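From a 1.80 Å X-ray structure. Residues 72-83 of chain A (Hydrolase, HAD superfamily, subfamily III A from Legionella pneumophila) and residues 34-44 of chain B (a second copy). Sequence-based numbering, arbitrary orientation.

Chain A (72-83) QNAVVDHRMEQL
Chain B (34-44) LLHIDNHGNEL

The contact sets a helix of chain A, running from about A74(A) to L83(A), against a beta hairpin of chain B. Helical phi/psi values near -60/-43 and a run of i+4 backbone bonds, from H78(A) N to A74(A) O (3.0 Å) through L83(A) N to R79(A) O (3.0 Å), define the first element. In the second, strand 34-38 pairs with the strand beginning at E43(B), as H36(B) N to L44(B) O (3.1 Å) and L44(B) N to H36(B) O (2.9 Å) show. A type I turn, D38(B) to G41(B), joins them, with G41(B) N bonded to D38(B) O at 3.1 Å. The CA-to-CB bond of D38(B) points away from the helix, and with chi1 83° (p) its carboxylate braces the loop, OD1 accepting from H40(B) N (2.8 Å) and N42(B) N (2.9 Å). The axes of the helix and strand 34-38 approach to 7.9 Å at 127°, and the register is fixed by CA pairs V75(A)-N39(B), 4.6 Å, and H78(A)-G41(B), 6.1 Å. Together the stretches bury 508 Å².

I37(B) has the largest covered area, 92 Å². Its CA-to-CB bond points toward the helix, and an m,t rotamer extends CD1 to 3.8 Å from R79(A) CD and 3.4 Å from Q82(A) OE1, while CG2 lies 4.1 Å from H78(A) CB. V75(A) (t) adds an apolar contact, CG1 to I37(B) CB at 4.3 Å. Beside this patch, R79(A) (t,p,t) brings NH1 within 3.4 Å of L35(B) CD1 and donates from NH1 to Q82(A) OE1 at 2.8 Å, a bond that ties two helix side chains together over the isoleucine.

N39(B), with 79 Å² covered, meets the start of the helix. Its CB points sideways, but chi1 -82° (m) and chi2 -25° bring OD1 to V75(A) N at 3.3 Å. The 150° angle accompanies a weak hydrogen bond, the sole one identified between the stretches. OD1 also lies 3.5 Å from N73(A) CB.

The CA-to-CB bond of H78(A), with 64 Å² covered, points toward chain B, and chi1 -71° (m) and chi2 116° place the ring against the turn. Its ring edge meets N39(B) O, 3.0 Å from CE1, whereas one face receives G41(B): CA sits 3.7 Å from the ring centroid, 4° off the normal, a CH-pi contact. Glycine suits this site because its phi/psi of 79/6 would jam a CB against the preceding carbonyl O; an ideal CB would also lie only 3.2 Å from H78(A) NE2.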

# COMPACT_ATOMS: atom_id res chain seq x y z
N GLN A 72 7.24 -18.05 -11.92
CA GLN A 72 8.39 -18.95 -12.12
C GLN A 72 9.62 -18.45 -11.36
O GLN A 72 10.62 -19.12 -11.30
CB GLN A 72 8.77 -19.01 -13.61
CG GLN A 72 7.86 -19.89 -14.46
CD GLN A 72 8.31 -20.01 -15.91
OE1 GLN A 72 8.81 -19.05 -16.51
NE2 GLN A 72 8.12 -21.21 -16.49
N ASN A 73 9.57 -17.25 -10.81
CA ASN A 73 10.81 -16.67 -10.31
C ASN A 73 11.23 -17.24 -8.93
O ASN A 73 10.43 -17.88 -8.25
CB ASN A 73 10.68 -15.14 -10.29
CG ASN A 73 9.52 -14.69 -9.44
OD1 ASN A 73 9.64 -14.65 -8.23
ND2 ASN A 73 8.37 -14.42 -10.05
N ALA A 74 12.48 -17.02 -8.55
CA ALA A 74 13.05 -17.56 -7.32
C ALA A 74 12.46 -16.94 -6.02
O ALA A 74 12.55 -17.56 -4.98
CB ALA A 74 14.57 -17.45 -7.34
N VAL A 75 11.84 -15.75 -6.09
CA VAL A 75 11.06 -15.28 -4.92
C VAL A 75 10.14 -16.38 -4.34
O VAL A 75 10.06 -16.55 -3.12
CB VAL A 75 10.17 -14.05 -5.29
CG1 VAL A 75 9.26 -13.66 -4.09
CG2 VAL A 75 11.04 -12.88 -5.71
N VAL A 76 9.42 -17.09 -5.21
CA VAL A 76 8.47 -18.11 -4.80
C VAL A 76 9.22 -19.21 -4.01
O VAL A 76 8.79 -19.59 -2.93
CB VAL A 76 7.68 -18.68 -6.01
CG1 VAL A 76 6.81 -19.89 -5.62
CG2 VAL A 76 6.84 -17.53 -6.68
N ASP A 77 10.35 -19.69 -4.54
CA ASP A 77 11.12 -20.76 -3.89
C ASP A 77 11.59 -20.33 -2.51
O ASP A 77 11.49 -21.13 -1.52
CB ASP A 77 12.33 -21.15 -4.76
CG ASP A 77 11.90 -21.59 -6.15
OD1 ASP A 77 11.26 -22.66 -6.29
OD2 ASP A 77 12.23 -20.87 -7.10
N HIS A 78 12.06 -19.09 -2.41
CA HIS A 78 12.52 -18.58 -1.10
C HIS A 78 11.40 -18.53 -0.10
O HIS A 78 11.57 -18.94 1.04
CB HIS A 78 13.16 -17.19 -1.22
CG HIS A 78 14.48 -17.22 -1.90
ND1 HIS A 78 14.72 -16.58 -3.10
CD2 HIS A 78 15.65 -17.80 -1.54
CE1 HIS A 78 15.98 -16.77 -3.45
NE2 HIS A 78 16.57 -17.52 -2.53
N ARG A 79 10.24 -18.07 -0.54
CA ARG A 79 9.08 -18.05 0.37
C ARG A 79 8.60 -19.45 0.78
O ARG A 79 8.26 -19.69 1.95
CB ARG A 79 7.92 -17.23 -0.22
CG ARG A 79 6.70 -17.10 0.73
CD ARG A 79 7.04 -16.26 2.00
NE ARG A 79 5.85 -15.96 2.82
CZ ARG A 79 5.90 -15.76 4.14
NH1 ARG A 79 7.08 -15.86 4.80
NH2 ARG A 79 4.80 -15.51 4.82
N MSE A 80 8.55 -20.38 -0.17
CA MSE A 80 8.11 -21.72 0.18
C MSE A 80 9.05 -22.36 1.18
O MSE A 80 8.60 -23.07 2.08
CB MSE A 80 8.04 -22.60 -1.07
CG MSE A 80 7.10 -22.13 -2.12
SE MSE A 80 5.21 -22.18 -1.58
CE MSE A 80 5.11 -20.28 -0.94
N GLU A 81 10.35 -22.17 0.97
CA GLU A 81 11.38 -22.69 1.91
C GLU A 81 11.21 -22.08 3.31
O GLU A 81 11.30 -22.80 4.29
CB GLU A 81 12.79 -22.39 1.39
CG GLU A 81 13.88 -22.84 2.40
CD GLU A 81 15.32 -22.53 1.97
OE1 GLU A 81 16.20 -23.33 2.34
OE2 GLU A 81 15.57 -21.49 1.28
N GLN A 82 10.91 -20.77 3.38
CA GLN A 82 10.67 -20.07 4.66
C GLN A 82 9.53 -20.72 5.40
O GLN A 82 9.62 -20.90 6.62
CB GLN A 82 10.27 -18.58 4.48
CG GLN A 82 11.42 -17.64 4.26
CD GLN A 82 11.01 -16.17 4.22
OE1 GLN A 82 9.82 -15.82 4.09
NE2 GLN A 82 12.01 -15.29 4.31
N LEU A 83 8.46 -21.03 4.67
CA LEU A 83 7.26 -21.60 5.29
C LEU A 83 7.28 -23.13 5.46
O LEU A 83 6.39 -23.69 6.10
CB LEU A 83 6.03 -21.17 4.50
CG LEU A 83 5.72 -19.67 4.59
CD1 LEU A 83 4.46 -19.37 3.76
CD2 LEU A 83 5.60 -19.18 6.04
N LEU B 34 3.91 -6.90 5.91
CA LEU B 34 4.45 -7.48 4.67
C LEU B 34 5.89 -7.83 4.85
O LEU B 34 6.65 -7.11 5.51
CB LEU B 34 4.30 -6.44 3.50
CG LEU B 34 2.82 -6.19 3.13
CD1 LEU B 34 2.80 -5.18 1.90
CD2 LEU B 34 2.02 -7.54 2.73
N LEU B 35 6.29 -8.89 4.18
CA LEU B 35 7.66 -9.32 4.05
C LEU B 35 8.02 -9.22 2.61
O LEU B 35 7.46 -9.96 1.74
CB LEU B 35 7.75 -10.78 4.50
CG LEU B 35 7.12 -11.12 5.85
CD1 LEU B 35 7.16 -12.70 5.96
CD2 LEU B 35 7.88 -10.43 7.02
N HIS B 36 8.90 -8.28 2.27
CA HIS B 36 9.24 -8.10 0.87
C HIS B 36 10.48 -8.96 0.59
O HIS B 36 11.43 -8.93 1.39
CB HIS B 36 9.55 -6.64 0.55
CG HIS B 36 8.60 -5.66 1.17
ND1 HIS B 36 7.31 -5.48 0.72
CD2 HIS B 36 8.78 -4.75 2.17
CE1 HIS B 36 6.72 -4.53 1.43
NE2 HIS B 36 7.59 -4.06 2.31
N ILE B 37 10.42 -9.80 -0.43
CA ILE B 37 11.46 -10.79 -0.67
C ILE B 37 11.90 -10.65 -2.10
O ILE B 37 11.07 -10.61 -3.04
CB ILE B 37 10.96 -12.24 -0.36
CG1 ILE B 37 10.54 -12.40 1.12
CG2 ILE B 37 12.07 -13.27 -0.67
CD1 ILE B 37 9.90 -13.84 1.38
N ASP B 38 13.21 -10.64 -2.33
CA ASP B 38 13.66 -10.59 -3.70
C ASP B 38 14.11 -11.96 -4.29
O ASP B 38 14.03 -12.98 -3.62
CB ASP B 38 14.67 -9.43 -3.93
CG ASP B 38 16.10 -9.78 -3.55
OD1 ASP B 38 16.36 -10.90 -3.09
OD2 ASP B 38 16.95 -8.88 -3.71
N ASN B 39 14.52 -11.95 -5.56
CA ASN B 39 14.97 -13.18 -6.24
C ASN B 39 16.23 -13.80 -5.62
O ASN B 39 16.53 -14.97 -5.85
CB ASN B 39 15.28 -12.88 -7.70
CG ASN B 39 14.05 -12.86 -8.57
OD1 ASN B 39 13.03 -13.49 -8.23
ND2 ASN B 39 14.14 -12.18 -9.71
N HIS B 40 16.98 -13.01 -4.87
CA HIS B 40 18.19 -13.52 -4.24
C HIS B 40 17.96 -13.87 -2.77
O HIS B 40 18.89 -14.24 -2.07
CB HIS B 40 19.36 -12.54 -4.40
CG HIS B 40 19.57 -12.07 -5.81
ND1 HIS B 40 19.28 -10.78 -6.22
CD2 HIS B 40 20.05 -12.71 -6.91
CE1 HIS B 40 19.57 -10.65 -7.50
NE2 HIS B 40 20.04 -11.80 -7.94
N GLY B 41 16.72 -13.77 -2.29
CA GLY B 41 16.44 -13.97 -0.86
C GLY B 41 16.74 -12.82 0.10
O GLY B 41 16.62 -13.00 1.31
N ASN B 42 17.13 -11.64 -0.41
CA ASN B 42 17.17 -10.45 0.44
C ASN B 42 15.75 -10.15 0.90
O ASN B 42 14.80 -10.54 0.20
CB ASN B 42 17.69 -9.23 -0.31
CG ASN B 42 18.06 -8.05 0.63
OD1 ASN B 42 18.20 -8.19 1.88
ND2 ASN B 42 18.21 -6.87 0.02
N GLU B 43 15.60 -9.50 2.05
CA GLU B 43 14.26 -9.24 2.68
C GLU B 43 14.21 -7.79 3.10
O GLU B 43 15.25 -7.19 3.48
CB GLU B 43 14.03 -10.09 3.94
CG GLU B 43 14.20 -11.60 3.81
CD GLU B 43 14.43 -12.27 5.17
OE1 GLU B 43 15.61 -12.54 5.55
OE2 GLU B 43 13.44 -12.51 5.88
N LEU B 44 13.00 -7.24 3.11
CA LEU B 44 12.86 -5.88 3.63
C LEU B 44 11.60 -5.86 4.42
O LEU B 44 10.74 -6.74 4.26
CB LEU B 44 12.75 -4.88 2.47
CG LEU B 44 13.86 -4.82 1.46
CD1 LEU B 44 13.50 -5.67 0.23
CD2 LEU B 44 14.01 -3.35 0.99